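Local coordinates for petrobactin-binding protein YclQ (Bacillus subtilis subsp. subtilis str. 168, PDB 3GFV) that binds iron-free and ferric petrobactin, and the precursor 3,4-dihydroxybenzoic acid, as the solute-binding component of the YclNOPQ ABC importer, at residues N33-V38 / D95-I100. Residues are numbered along the deposited sequence; the frame is centred on the assembly and turned at random.
Sequences NPKKVV and DPDLII
Val37 and Val38 run parallel to Leu98 and Ile99, and the two segments share three backbone hydrogen bonds: Val38 N donates to Leu98 O, Val38 O accepts from Ile100 N at 2.9 Å, and Asp97 N bonds to Lys36 O one step earlier. The contact illustrates how, at the start of a parallel strand pair, a side-chain carboxylate can take up main-chain amides that precede the ladder. Asp97 holds CG between its own backbone N and carbonyl carbon (chi1 50°), which carries the group across to the loop at 34-36. There Lys35 N meets the syn lone pair of Asp97 OD2 at 2.8 Å in an almost straight bond. Lys36 N reaches Asp97 OD1 at 2.9 Å, also on the syn side but 34° out of the carboxylate plane. Two consecutive amides thus grip one carboxylate, fixing its rotation and probably stabilising its negative charge. Pro34 lies against the same group, its CB 3.3 Å from Asp97 OD1. The side chain of Lys36 curls at chi3 and chi4 to bring CE near the carbonyl of Asp95, where the chain has just left helix 88-93.

Apolar contacts continue on both faces of the sheet. On one, Val37 and Leu98 run alongside each other in the same direction, with Val37 CG1 4.0 Å from Leu98 CD2; Leu98 CD2 also touches CG of Pro34. On the other, Val38 CG2 rests on Pro96 CB at 3.7 Å.

Strand 37-39 is the middle strand of a five-stranded parallel sheet with order 3-2-1-4-5, part of the periplasmic binding protein fold, with 98-101 beside it and 118-120 beyond. Val37 bonds onward to Ile56 and Ala58, Ile99 to Pro117 and Ile119, and helix 109-115 packs against Pro96 and Ile99 through Ile115.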
# COMPACT_ATOMS: atom_id res chain seq x y z
N ASN A 33 -21.56 2.92 12.05
CA ASN A 33 -21.41 1.59 12.62
C ASN A 33 -22.07 0.53 11.73
O ASN A 33 -22.94 -0.23 12.20
CB ASN A 33 -22.00 1.52 14.03
CG ASN A 33 -21.27 2.44 15.01
OD1 ASN A 33 -21.89 3.27 15.68
ND2 ASN A 33 -19.96 2.29 15.08
N PRO A 34 -21.66 0.48 10.46
CA PRO A 34 -22.19 -0.58 9.59
C PRO A 34 -21.70 -1.94 10.08
O PRO A 34 -20.68 -2.03 10.78
CB PRO A 34 -21.61 -0.23 8.21
CG PRO A 34 -20.34 0.51 8.50
CD PRO A 34 -20.56 1.24 9.82
N LYS A 35 -22.45 -2.98 9.72
CA LYS A 35 -22.21 -4.33 10.24
C LYS A 35 -21.83 -5.35 9.17
O LYS A 35 -21.40 -6.45 9.50
CB LYS A 35 -23.50 -4.83 10.93
CG LYS A 35 -24.03 -3.90 11.99
CD LYS A 35 -23.01 -3.72 13.10
CE LYS A 35 -23.61 -2.91 14.25
NZ LYS A 35 -22.51 -2.39 15.10
N LYS A 36 -22.00 -4.99 7.90
CA LYS A 36 -21.70 -5.91 6.81
C LYS A 36 -20.90 -5.19 5.72
O LYS A 36 -21.44 -4.80 4.67
CB LYS A 36 -22.98 -6.50 6.23
CG LYS A 36 -23.82 -7.26 7.25
CD LYS A 36 -24.68 -8.35 6.62
CE LYS A 36 -25.80 -7.79 5.77
NZ LYS A 36 -26.62 -6.78 6.49
N VAL A 37 -19.62 -5.03 5.96
CA VAL A 37 -18.79 -4.24 5.08
C VAL A 37 -17.98 -5.14 4.14
O VAL A 37 -17.33 -6.09 4.57
CB VAL A 37 -17.85 -3.32 5.92
CG1 VAL A 37 -17.04 -2.39 5.00
CG2 VAL A 37 -18.66 -2.50 6.91
N VAL A 38 -18.06 -4.85 2.83
CA VAL A 38 -17.28 -5.56 1.83
C VAL A 38 -16.10 -4.66 1.48
O VAL A 38 -16.29 -3.49 1.17
CB VAL A 38 -18.14 -5.87 0.57
CG1 VAL A 38 -17.26 -6.38 -0.58
CG2 VAL A 38 -19.19 -6.88 0.91
N ASP A 95 -25.68 -8.62 0.76
CA ASP A 95 -26.50 -7.51 1.22
C ASP A 95 -25.70 -6.56 2.11
O ASP A 95 -26.09 -6.23 3.24
CB ASP A 95 -27.73 -8.02 1.98
CG ASP A 95 -28.77 -6.94 2.19
OD1 ASP A 95 -28.79 -5.97 1.40
OD2 ASP A 95 -29.57 -7.05 3.15
N PRO A 96 -24.55 -6.11 1.60
CA PRO A 96 -23.68 -5.29 2.45
C PRO A 96 -24.26 -3.91 2.75
O PRO A 96 -25.09 -3.41 2.00
CB PRO A 96 -22.41 -5.16 1.61
CG PRO A 96 -22.88 -5.28 0.19
CD PRO A 96 -24.05 -6.22 0.21
N ASP A 97 -23.83 -3.29 3.84
CA ASP A 97 -24.33 -1.95 4.13
C ASP A 97 -23.30 -0.87 3.83
O ASP A 97 -23.60 0.32 3.89
CB ASP A 97 -24.91 -1.84 5.56
CG ASP A 97 -23.98 -2.39 6.64
OD1 ASP A 97 -22.79 -2.66 6.38
OD2 ASP A 97 -24.44 -2.54 7.79
N LEU A 98 -22.09 -1.30 3.45
CA LEU A 98 -21.04 -0.39 3.02
C LEU A 98 -20.04 -1.15 2.14
O LEU A 98 -19.69 -2.29 2.44
CB LEU A 98 -20.31 0.22 4.22
CG LEU A 98 -19.08 1.09 3.90
CD1 LEU A 98 -19.46 2.36 3.15
CD2 LEU A 98 -18.31 1.45 5.18
N ILE A 99 -19.58 -0.53 1.05
CA ILE A 99 -18.51 -1.13 0.25
C ILE A 99 -17.35 -0.14 0.19
O ILE A 99 -17.56 1.06 -0.02
CB ILE A 99 -18.98 -1.49 -1.18
CG1 ILE A 99 -20.23 -2.39 -1.12
CG2 ILE A 99 -17.85 -2.19 -1.94
CD1 ILE A 99 -20.93 -2.57 -2.50
N ILE A 100 -16.14 -0.65 0.40
CA ILE A 100 -14.94 0.19 0.35
C ILE A 100 -14.10 -0.27 -0.83
O ILE A 100 -13.74 -1.46 -0.92
CB ILE A 100 -14.11 0.06 1.63
CG1 ILE A 100 -14.89 0.61 2.84
CG2 ILE A 100 -12.71 0.74 1.45
CD1 ILE A 100 -14.16 0.38 4.17